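Local atomic coordinates of calcium uptake protein 2, mitochondrial (Homo sapiens, PDB entry 6LB7), a protein that binds calcium through an EF-hand and probably acts as a calcium sensor that regulates calcium uptake into mitochondria. Residues B[210-215]-B[221-226]; B[246-251]-B[313-318]; B[61-66]-B[158-163]. All coordinates share one frame; numbering follows the deposited sequence.

Contact 1: residues B[210-215]-B[221-226]; sequences WLLFFT and DIYWKN
The indole of Trp224 carries Leu212 on one face. Leu212 CD1 sits over the five-membered ring, 3.9 Å from its centroid and 20° off the ring normal, as a CH-pi contact. Its closest atom there is Trp224 CE2, at 3.7 Å. Leu212 CB extends the contact to the six-membered ring, 3.8 Å from Trp224 CZ2. At the edge of the same indole, in its plane, a water accepts from Trp224 NE1 at 3.0 Å. The water also donates to Leu212 O at 3.0 Å and to Thr215 O at 2.6 Å. It thus ties the indole N-H to both ends of the type I turn 212-215. The phenol ring of Tyr223 meets Thr215 CG2 at its edge, with Tyr223 CE2 4.2 Å away. The second Leu212 branch reaches this ring at a slant, CD2 to Tyr223 CD2 at 3.9 Å. Leu212 is therefore a fork: one methyl goes to the indole and the other to the phenol. Its CG lies beside the backbone N (chi1 -66°), which carries both methyls toward helix 220-230. The hydroxyl of Thr215 is engaged elsewhere, by Asn317 OD1 of helix 308-320. The Tyr223 ring also meets Phe298, so this packing runs on into helix 288-298. Leu212 is the first residue to leave helical geometry after helix 204-211. The contact is plain packing between two consecutive helices: the type I turn that ends helix 204-211 rests on the first half of helix 220-230, in the helical C-terminal part of an EF-hand protein.

Contact 2: residues B[246-251]-B[313-318]; sequences CHFTTH and GVLKNR
Leu315 touches both Phe248 and Thr249 of helix 239-249, one with each methyl. Leu315 CD1 approaches the Phe248 ring obliquely, 3.8 Å from Phe248 CE2 and 4.2 Å from Phe248 CZ. The two side chains cross at about a right angle. Leu315 CD2 turns to Thr249 CG2, at 4.2 Å. The contact is small, apolar and buried. Phe248 leaves its helix to one side, but with CG anti to the backbone N (chi1 152°) its ring swings back to the leucine. Between the two segments the CA atoms come nearest at Thr249 and Leu315, 6.9 Å apart. Helices 239-249 and 308-320 are far apart in sequence. Here they pack directly on each other inside the all-helical C-terminal part of this EF-hand protein, and helices 252-264, 271-282 and 288-298 come between them in the chain. A second shell sets the rotation of Thr249. Its OG1 donates back to Cys246 O at 2.6 Å, tilted 20° from the carbonyl plane, which leaves CG2 to face Leu315. Thr250 does likewise as the helix ends. Its OG1 bonds His247 O at 2.7 Å, in the carbonyl plane and on a lone pair, while Thr250 N grips the same oxygen. Next comes His251, the N-cap of helix 252-264. Further out, the Phe248 ring is met edge-to-face by Phe255 and rests on Val278 and Thr282 of helix 271-282. Leu315 also leans on Leu211. One turn away, Arg318 forms a salt bridge with Glu191 and a cation-pi contact with Trp210.

Contact 3: residues B[61-66]-B[158-163]; sequences SGIQTA and LQMRFF
Ile63 meets Met160 and Arg161 across this contact, and the residues around it shape the turn that presents it. Ser61 is the first residue to leave helical geometry after helix 53-60, and its CB points away from helix 157-163. Gly62 is modelled with a positive phi of 137°, though it is poorly ordered. Ile63 then points toward the helix and carries the contact through a single methyl. Its CD1 lies 3.6 Å from Arg161 CB and 3.7 Å from Arg161 N. The same methyl is 4.0 Å from Met160 CB. It therefore rests in the notch between two consecutive side-chain roots, close to the helix backbone. The reach comes from an extended chain: CG1 is anti to the backbone N (chi1 -151°) and CD1 continues outward (chi2 -175°). Beyond CB, the Met160 chain bends at chi2 and chi3. Arg161 crosses the isoleucine at about a right angle. After Ile63 the chain curls, and in the model Thr65 N bonds back to Gly62 O at 3.1 Å. The backbone of 63-65 coils like a helix without forming its bond pattern. Ala66 turns to Asp75 and Leu76 of helix 72-76. Phe72 of that helix joins the two sides: Ile63 touches it, and Arg161 makes a cation-pi contact with its ring. In sequence the loop joins helix 53-60 to helix 72-76, and it leans on helix 157-163. Leu158, on that same helix, packs against Glu86 and Leu90 of helix 84-94.

Overall arrangement
Along the chain contact 3 closes first, then contact 1, then contact 2 opens. Contacts 1 and 2 are neighbours in the C-terminal helical part, with centres about 14 Å apart. They touch directly, and Trp210 O and Arg318 NH1, 2.8 Å apart, probably form a hydrogen bond. Helix 308-320 thus links the turn after helix 204-211 to helix 239-249, and the two contacts form one continuous region of helical packing. Contact 3 is separate from it. Its centre lies about 39 Å from that of contact 1, on the opposite side of the chain's centre, and its nearest atoms are about 17 Å from contact 2. It belongs to the part that also holds the calcium site of Asp109, Asp111, Asn113, Met115 and Glu120.

Contact 1: residues B[210-215]-B[221-226]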
loop_
_atom_site.group_PDB
_atom_site.type_symbol
_atom_site.label_atom_id
_atom_site.label_comp_id
_atom_site.label_asym_id
_atom_site.label_seq_id
_atom_site.Cartn_x
_atom_site.Cartn_y
_atom_site.Cartn_z
ATOM N N TRP B 210 19.546 -20.398 -2.615
ATOM C CA TRP B 210 18.121 -20.090 -2.696
ATOM C C TRP B 210 17.899 -18.589 -2.886
ATOM O O TRP B 210 17.134 -18.157 -3.756
ATOM C CB TRP B 210 17.409 -20.582 -1.428
ATOM C CG TRP B 210 15.994 -20.097 -1.338
ATOM C CD1 TRP B 210 14.881 -20.671 -1.921
ATOM C CD2 TRP B 210 15.519 -18.955 -0.610
ATOM N NE1 TRP B 210 13.764 -19.949 -1.603
ATOM C CE2 TRP B 210 14.128 -18.892 -0.798
ATOM C CE3 TRP B 210 16.142 -17.972 0.172
ATOM C CZ2 TRP B 210 13.339 -17.876 -0.240
ATOM C CZ3 TRP B 210 15.354 -16.956 0.729
ATOM C CH2 TRP B 210 13.967 -16.921 0.518
ATOM N N LEU B 211 18.577 -17.771 -2.079
ATOM C CA LEU B 211 18.283 -16.338 -2.065
ATOM C C LEU B 211 18.609 -15.690 -3.406
ATOM O O LEU B 211 17.899 -14.783 -3.850
ATOM C CB LEU B 211 19.064 -15.664 -0.931
ATOM C CG LEU B 211 18.904 -14.164 -0.671
ATOM C CD1 LEU B 211 17.518 -13.858 -0.230
ATOM C CD2 LEU B 211 19.894 -13.701 0.397
ATOM N N LEU B 212 19.671 -16.147 -4.063
ATOM C CA LEU B 212 20.180 -15.577 -5.300
ATOM C C LEU B 212 19.669 -16.308 -6.533
ATOM O O LEU B 212 20.100 -16.005 -7.644
ATOM C CB LEU B 212 21.724 -15.605 -5.286
ATOM C CG LEU B 212 22.392 -14.714 -4.235
ATOM C CD1 LEU B 212 23.880 -15.020 -4.123
ATOM C CD2 LEU B 212 22.168 -13.264 -4.619
ATOM N N PHE B 213 18.761 -17.263 -6.362
ATOM C CA PHE B 213 18.379 -18.133 -7.468
ATOM C C PHE B 213 17.748 -17.365 -8.629
ATOM O O PHE B 213 17.926 -17.755 -9.787
ATOM C CB PHE B 213 17.427 -19.201 -6.960
ATOM C CG PHE B 213 17.198 -20.320 -7.934
ATOM C CD1 PHE B 213 18.211 -21.200 -8.242
ATOM C CD2 PHE B 213 15.965 -20.490 -8.530
ATOM C CE1 PHE B 213 18.001 -22.231 -9.134
ATOM C CE2 PHE B 213 15.749 -21.530 -9.429
ATOM C CZ PHE B 213 16.757 -22.397 -9.724
ATOM N N PHE B 214 17.010 -16.289 -8.352
ATOM C CA PHE B 214 16.376 -15.498 -9.402
ATOM C C PHE B 214 17.123 -14.199 -9.694
ATOM O O PHE B 214 16.549 -13.273 -10.285
ATOM C CB PHE B 214 14.919 -15.211 -9.031
ATOM C CG PHE B 214 14.054 -16.440 -9.031
ATOM C CD1 PHE B 214 13.714 -17.067 -10.221
ATOM C CD2 PHE B 214 13.611 -16.990 -7.839
ATOM C CE1 PHE B 214 12.925 -18.213 -10.224
ATOM C CE2 PHE B 214 12.826 -18.132 -7.827
ATOM C CZ PHE B 214 12.484 -18.753 -9.024
ATOM N N THR B 215 18.390 -14.114 -9.300
ATOM C CA THR B 215 19.184 -12.896 -9.413
ATOM C C THR B 215 20.200 -13.063 -10.535
ATOM O O THR B 215 21.134 -13.857 -10.415
ATOM C CB THR B 215 19.894 -12.591 -8.098
ATOM O OG1 THR B 215 18.918 -12.254 -7.106
ATOM C CG2 THR B 215 20.866 -11.428 -8.288
ATOM N N ASP B 221 28.267 -11.026 -9.608
ATOM C CA ASP B 221 29.564 -11.650 -9.331
ATOM C C ASP B 221 30.076 -11.291 -7.943
ATOM O O ASP B 221 30.754 -12.100 -7.299
ATOM C CB ASP B 221 30.602 -11.243 -10.371
ATOM C CG ASP B 221 31.125 -9.837 -10.137
ATOM O OD1 ASP B 221 30.442 -8.893 -10.572
ATOM O OD2 ASP B 221 32.190 -9.678 -9.492
ATOM N N ILE B 222 29.745 -10.094 -7.460
ATOM C CA ILE B 222 30.187 -9.674 -6.137
ATOM C C ILE B 222 29.468 -10.464 -5.051
ATOM O O ILE B 222 30.077 -10.857 -4.047
ATOM C CB ILE B 222 29.962 -8.163 -5.973
ATOM C CG1 ILE B 222 30.814 -7.381 -6.984
ATOM C CG2 ILE B 222 30.265 -7.740 -4.540
ATOM C CD1 ILE B 222 30.572 -5.876 -6.955
ATOM N N TYR B 223 28.152 -10.673 -5.212
ATOM C CA TYR B 223 27.400 -11.495 -4.268
ATOM C C TYR B 223 28.008 -12.878 -4.157
ATOM O O TYR B 223 28.238 -13.381 -3.053
ATOM C CB TYR B 223 25.934 -11.617 -4.710
ATOM C CG TYR B 223 25.272 -10.296 -4.994
ATOM C CD1 TYR B 223 25.656 -9.138 -4.315
ATOM C CD2 TYR B 223 24.268 -10.200 -5.949
ATOM C CE1 TYR B 223 25.056 -7.920 -4.587
ATOM C CE2 TYR B 223 23.654 -8.998 -6.213
ATOM C CZ TYR B 223 24.053 -7.861 -5.541
ATOM O OH TYR B 223 23.432 -6.668 -5.833
ATOM N N TRP B 224 28.258 -13.515 -5.309
ATOM C CA TRP B 224 28.724 -14.893 -5.314
ATOM C C TRP B 224 30.158 -15.017 -4.832
ATOM O O TRP B 224 30.525 -16.038 -4.238
ATOM C CB TRP B 224 28.569 -15.495 -6.710
ATOM C CG TRP B 224 27.165 -15.955 -6.947
ATOM C CD1 TRP B 224 26.231 -15.370 -7.754
ATOM C CD2 TRP B 224 26.526 -17.082 -6.338
ATOM N NE1 TRP B 224 25.047 -16.076 -7.691
ATOM C CE2 TRP B 224 25.209 -17.135 -6.832
ATOM C CE3 TRP B 224 26.944 -18.057 -5.424
ATOM C CZ2 TRP B 224 24.307 -18.128 -6.447
ATOM C CZ3 TRP B 224 26.047 -19.042 -5.044
ATOM C CH2 TRP B 224 24.750 -19.070 -5.555
ATOM N N LYS B 225 30.992 -14.010 -5.088
ATOM C CA LYS B 225 32.326 -14.037 -4.500
ATOM C C LYS B 225 32.235 -14.048 -2.977
ATOM O O LYS B 225 32.952 -14.801 -2.311
ATOM C CB LYS B 225 33.151 -12.851 -5.005
ATOM C CG LYS B 225 34.593 -12.848 -4.537
ATOM C CD LYS B 225 35.393 -11.728 -5.180
ATOM C CE LYS B 225 36.796 -11.626 -4.559
ATOM N NZ LYS B 225 37.520 -12.938 -4.508
ATOM N N ASN B 226 31.321 -13.250 -2.413
ATOM C CA ASN B 226 31.142 -13.231 -0.963
ATOM C C ASN B 226 30.621 -14.562 -0.449
ATOM O O ASN B 226 31.008 -15.001 0.639
ATOM C CB ASN B 226 30.191 -12.104 -0.558
ATOM C CG ASN B 226 30.824 -10.737 -0.697
ATOM O OD1 ASN B 226 32.037 -10.618 -0.705
ATOM N ND2 ASN B 226 30.005 -9.702 -0.794
HETATM O O HOH W 1 22.563 -15.746 -9.276
#

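Contact 2: residues B[246-251]-B[313-318]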
loop_
_atom_site.group_PDB
_atom_site.type_symbol
_atom_site.label_atom_id
_atom_site.label_comp_id
_atom_site.label_asym_id
_atom_site.label_seq_id
_atom_site.Cartn_x
_atom_site.Cartn_y
_atom_site.Cartn_z
ATOM N N CYS B 246 11.364 -16.534 5.099
ATOM C CA CYS B 246 10.397 -16.450 4.011
ATOM C C CYS B 246 9.195 -15.606 4.407
ATOM O O CYS B 246 8.661 -14.856 3.584
ATOM C CB CYS B 246 9.959 -17.847 3.551
ATOM S SG CYS B 246 11.284 -18.805 2.783
ATOM N N HIS B 247 8.726 -15.736 5.647
ATOM C CA HIS B 247 7.635 -14.872 6.105
ATOM C C HIS B 247 8.048 -13.402 6.083
ATOM O O HIS B 247 7.242 -12.528 5.731
ATOM C CB HIS B 247 7.201 -15.273 7.517
ATOM C CG HIS B 247 6.481 -16.579 7.570
ATOM N ND1 HIS B 247 6.636 -17.477 8.605
ATOM C CD2 HIS B 247 5.595 -17.140 6.713
ATOM C CE1 HIS B 247 5.874 -18.534 8.383
ATOM N NE2 HIS B 247 5.239 -18.357 7.239
ATOM N N PHE B 248 9.302 -13.110 6.460
ATOM C CA PHE B 248 9.798 -11.736 6.400
ATOM C C PHE B 248 9.784 -11.177 4.974
ATOM O O PHE B 248 9.547 -9.975 4.779
ATOM C CB PHE B 248 11.207 -11.668 7.017
ATOM C CG PHE B 248 12.073 -10.554 6.460
ATOM C CD1 PHE B 248 11.983 -9.269 6.971
ATOM C CD2 PHE B 248 12.993 -10.806 5.442
ATOM C CE1 PHE B 248 12.780 -8.233 6.459
ATOM C CE2 PHE B 248 13.797 -9.783 4.934
ATOM C CZ PHE B 248 13.685 -8.490 5.455
ATOM N N THR B 249 10.014 -12.012 3.961
ATOM C CA THR B 249 9.989 -11.484 2.598
ATOM C C THR B 249 8.595 -11.003 2.178
ATOM O O THR B 249 8.489 -10.252 1.208
ATOM C CB THR B 249 10.486 -12.524 1.585
ATOM O OG1 THR B 249 9.533 -13.597 1.493
ATOM C CG2 THR B 249 11.866 -13.072 1.998
ATOM N N THR B 250 7.524 -11.404 2.871
ATOM C CA THR B 250 6.198 -10.908 2.503
ATOM C C THR B 250 5.875 -9.568 3.155
ATOM O O THR B 250 4.820 -8.994 2.864
ATOM C CB THR B 250 5.090 -11.928 2.836
ATOM O OG1 THR B 250 5.015 -12.140 4.247
ATOM C CG2 THR B 250 5.342 -13.276 2.141
ATOM N N HIS B 251 6.776 -9.041 3.990
ATOM C CA HIS B 251 6.629 -7.728 4.611
ATOM C C HIS B 251 7.634 -6.719 4.073
ATOM O O HIS B 251 8.086 -5.840 4.808
ATOM C CB HIS B 251 6.762 -7.837 6.124
ATOM C CG HIS B 251 5.706 -8.679 6.748
ATOM N ND1 HIS B 251 4.510 -8.159 7.185
ATOM C CD2 HIS B 251 5.639 -10.013 6.957
ATOM C CE1 HIS B 251 3.767 -9.133 7.678
ATOM N NE2 HIS B 251 4.428 -10.268 7.553
ATOM N N GLY B 313 16.849 -5.363 -3.692
ATOM C CA GLY B 313 16.718 -5.792 -5.069
ATOM C C GLY B 313 16.664 -7.301 -5.218
ATOM O O GLY B 313 15.818 -7.830 -5.946
ATOM N N VAL B 314 17.566 -8.016 -4.535
ATOM C CA VAL B 314 17.563 -9.481 -4.598
ATOM C C VAL B 314 16.277 -10.046 -3.994
ATOM O O VAL B 314 15.703 -11.012 -4.512
ATOM C CB VAL B 314 18.824 -10.040 -3.907
ATOM C CG1 VAL B 314 18.733 -11.568 -3.722
ATOM C CG2 VAL B 314 20.088 -9.670 -4.702
ATOM N N LEU B 315 15.818 -9.463 -2.887
ATOM C CA LEU B 315 14.558 -9.878 -2.285
ATOM C C LEU B 315 13.412 -9.713 -3.263
ATOM O O LEU B 315 12.528 -10.575 -3.353
ATOM C CB LEU B 315 14.284 -9.063 -1.017
ATOM C CG LEU B 315 15.147 -9.389 0.199
ATOM C CD1 LEU B 315 14.641 -8.631 1.409
ATOM C CD2 LEU B 315 15.134 -10.879 0.451
ATOM N N LYS B 316 13.406 -8.598 -4.002
ATOM C CA LYS B 316 12.387 -8.405 -5.022
ATOM C C LYS B 316 12.553 -9.388 -6.172
ATOM O O LYS B 316 11.551 -9.844 -6.723
ATOM C CB LYS B 316 12.397 -6.954 -5.508
ATOM C CG LYS B 316 11.753 -5.980 -4.506
ATOM C CD LYS B 316 11.719 -4.547 -5.032
ATOM C CE LYS B 316 12.841 -3.695 -4.440
ATOM N NZ LYS B 316 13.567 -2.846 -5.441
ATOM N N ASN B 317 13.786 -9.760 -6.537
ATOM C CA ASN B 317 13.947 -10.884 -7.462
ATOM C C ASN B 317 13.240 -12.131 -6.921
ATOM O O ASN B 317 12.532 -12.821 -7.660
ATOM C CB ASN B 317 15.431 -11.213 -7.713
ATOM C CG ASN B 317 16.237 -10.050 -8.331
ATOM O OD1 ASN B 317 17.438 -9.937 -8.083
ATOM N ND2 ASN B 317 15.592 -9.221 -9.149
ATOM N N ARG B 318 13.459 -12.461 -5.636
ATOM C CA ARG B 318 12.841 -13.657 -5.052
ATOM C C ARG B 318 11.326 -13.598 -5.179
ATOM O O ARG B 318 10.699 -14.516 -5.713
ATOM C CB ARG B 318 13.208 -13.813 -3.574
ATOM C CG ARG B 318 14.550 -14.470 -3.210
ATOM C CD ARG B 318 14.712 -15.948 -3.615
ATOM N NE ARG B 318 13.487 -16.723 -3.732
ATOM C CZ ARG B 318 13.425 -17.971 -4.205
ATOM N NH1 ARG B 318 14.526 -18.609 -4.609
ATOM N NH2 ARG B 318 12.247 -18.589 -4.283
#

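Contact 3: residues B[61-66]-B[158-163]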
loop_
_atom_site.group_PDB
_atom_site.type_symbol
_atom_site.label_atom_id
_atom_site.label_comp_id
_atom_site.label_asym_id
_atom_site.label_seq_id
_atom_site.Cartn_x
_atom_site.Cartn_y
_atom_site.Cartn_z
ATOM N N SER B 61 -11.357 -37.060 -9.627
ATOM C CA SER B 61 -11.840 -37.953 -8.576
ATOM C C SER B 61 -10.662 -38.598 -7.860
ATOM O O SER B 61 -9.903 -39.361 -8.465
ATOM C CB SER B 61 -12.749 -39.036 -9.154
ATOM O OG SER B 61 -14.070 -38.565 -9.355
ATOM N N GLY B 62 -10.500 -38.316 -6.577
ATOM C CA GLY B 62 -9.291 -38.801 -5.940
ATOM C C GLY B 62 -8.654 -37.778 -5.034
ATOM O O GLY B 62 -7.766 -38.115 -4.248
ATOM N N ILE B 63 -9.139 -36.534 -5.108
ATOM C CA ILE B 63 -8.767 -35.487 -4.169
ATOM C C ILE B 63 -9.075 -35.881 -2.729
ATOM O O ILE B 63 -8.740 -35.135 -1.804
ATOM C CB ILE B 63 -9.483 -34.170 -4.562
ATOM C CG1 ILE B 63 -8.663 -32.956 -4.131
ATOM C CG2 ILE B 63 -10.893 -34.106 -3.957
ATOM C CD1 ILE B 63 -9.358 -31.625 -4.377
ATOM N N GLN B 64 -9.716 -37.041 -2.529
ATOM C CA GLN B 64 -9.936 -37.642 -1.218
ATOM C C GLN B 64 -8.622 -37.901 -0.484
ATOM O O GLN B 64 -8.524 -37.665 0.725
ATOM C CB GLN B 64 -10.708 -38.956 -1.371
ATOM C CG GLN B 64 -11.743 -38.998 -2.371
ATOM C CD GLN B 64 -12.662 -37.890 -2.409
ATOM O OE1 GLN B 64 -12.653 -37.119 -1.732
ATOM N NE2 GLN B 64 -13.456 -37.810 -3.211
ATOM N N THR B 65 -7.643 -38.464 -1.201
ATOM C CA THR B 65 -6.480 -39.047 -0.536
ATOM C C THR B 65 -5.334 -38.065 -0.289
ATOM O O THR B 65 -4.502 -38.326 0.590
ATOM C CB THR B 65 -5.963 -40.253 -1.333
ATOM O OG1 THR B 65 -4.741 -40.725 -0.752
ATOM C CG2 THR B 65 -5.721 -39.887 -2.786
ATOM N N ALA B 66 -5.263 -36.951 -1.019
ATOM C CA ALA B 66 -4.240 -35.951 -0.731
ATOM C C ALA B 66 -4.462 -35.335 0.654
ATOM O O ALA B 66 -5.564 -35.368 1.216
ATOM C CB ALA B 66 -4.227 -34.856 -1.803
ATOM N N LEU B 158 -8.966 -27.046 -7.470
ATOM C CA LEU B 158 -9.380 -26.064 -6.462
ATOM C C LEU B 158 -10.903 -25.990 -6.338
ATOM O O LEU B 158 -11.446 -25.894 -5.230
ATOM C CB LEU B 158 -8.808 -24.680 -6.789
ATOM C CG LEU B 158 -7.315 -24.428 -6.564
ATOM C CD1 LEU B 158 -7.020 -22.943 -6.626
ATOM C CD2 LEU B 158 -6.818 -25.032 -5.224
ATOM N N GLN B 159 -11.617 -26.009 -7.455
ATOM C CA GLN B 159 -13.073 -25.936 -7.350
ATOM C C GLN B 159 -13.630 -27.162 -6.627
ATOM O O GLN B 159 -14.576 -27.049 -5.842
ATOM C CB GLN B 159 -13.692 -25.772 -8.735
ATOM C CG GLN B 159 -13.341 -24.460 -9.391
ATOM C CD GLN B 159 -14.062 -24.269 -10.695
ATOM O OE1 GLN B 159 -15.076 -23.579 -10.753
ATOM N NE2 GLN B 159 -13.553 -24.889 -11.754
ATOM N N MET B 160 -13.027 -28.334 -6.850
ATOM C CA MET B 160 -13.388 -29.533 -6.090
ATOM C C MET B 160 -13.115 -29.358 -4.603
ATOM O O MET B 160 -13.983 -29.627 -3.763
ATOM C CB MET B 160 -12.598 -30.736 -6.597
ATOM C CG MET B 160 -12.867 -31.117 -8.021
ATOM S SD MET B 160 -14.414 -32.016 -8.094
ATOM C CE MET B 160 -14.355 -32.900 -6.537
ATOM N N ARG B 161 -11.884 -28.968 -4.266
ATOM C CA ARG B 161 -11.491 -28.824 -2.870
ATOM C C ARG B 161 -12.371 -27.810 -2.147
ATOM O O ARG B 161 -12.765 -28.023 -0.995
ATOM C CB ARG B 161 -10.019 -28.420 -2.813
ATOM C CG ARG B 161 -9.525 -27.838 -1.541
ATOM C CD ARG B 161 -9.462 -28.799 -0.429
ATOM N NE ARG B 161 -8.320 -28.733 0.228
ATOM C CZ ARG B 161 -8.233 -28.406 1.374
ATOM N NH1 ARG B 161 -9.221 -28.101 1.999
ATOM N NH2 ARG B 161 -7.154 -28.369 1.894
ATOM N N PHE B 162 -12.727 -26.717 -2.820
ATOM C CA PHE B 162 -13.455 -25.632 -2.174
ATOM C C PHE B 162 -14.963 -25.845 -2.208
ATOM O O PHE B 162 -15.650 -25.537 -1.228
ATOM C CB PHE B 162 -13.108 -24.285 -2.835
ATOM C CG PHE B 162 -11.664 -23.846 -2.630
ATOM C CD1 PHE B 162 -10.925 -24.311 -1.545
ATOM C CD2 PHE B 162 -11.051 -22.969 -3.524
ATOM C CE1 PHE B 162 -9.598 -23.921 -1.356
ATOM C CE2 PHE B 162 -9.719 -22.567 -3.339
ATOM C CZ PHE B 162 -8.991 -23.045 -2.254
ATOM N N PHE B 163 -15.502 -26.371 -3.312
ATOM C CA PHE B 163 -16.945 -26.356 -3.519
ATOM C C PHE B 163 -17.596 -27.700 -3.857
ATOM O O PHE B 163 -18.812 -27.732 -4.054
ATOM C CB PHE B 163 -17.296 -25.346 -4.623
ATOM C CG PHE B 163 -16.533 -24.049 -4.518
ATOM C CD1 PHE B 163 -15.679 -23.643 -5.531
ATOM C CD2 PHE B 163 -16.647 -23.250 -3.390
ATOM C CE1 PHE B 163 -14.970 -22.443 -5.427
ATOM C CE2 PHE B 163 -15.927 -22.056 -3.275
ATOM C CZ PHE B 163 -15.089 -21.657 -4.296
#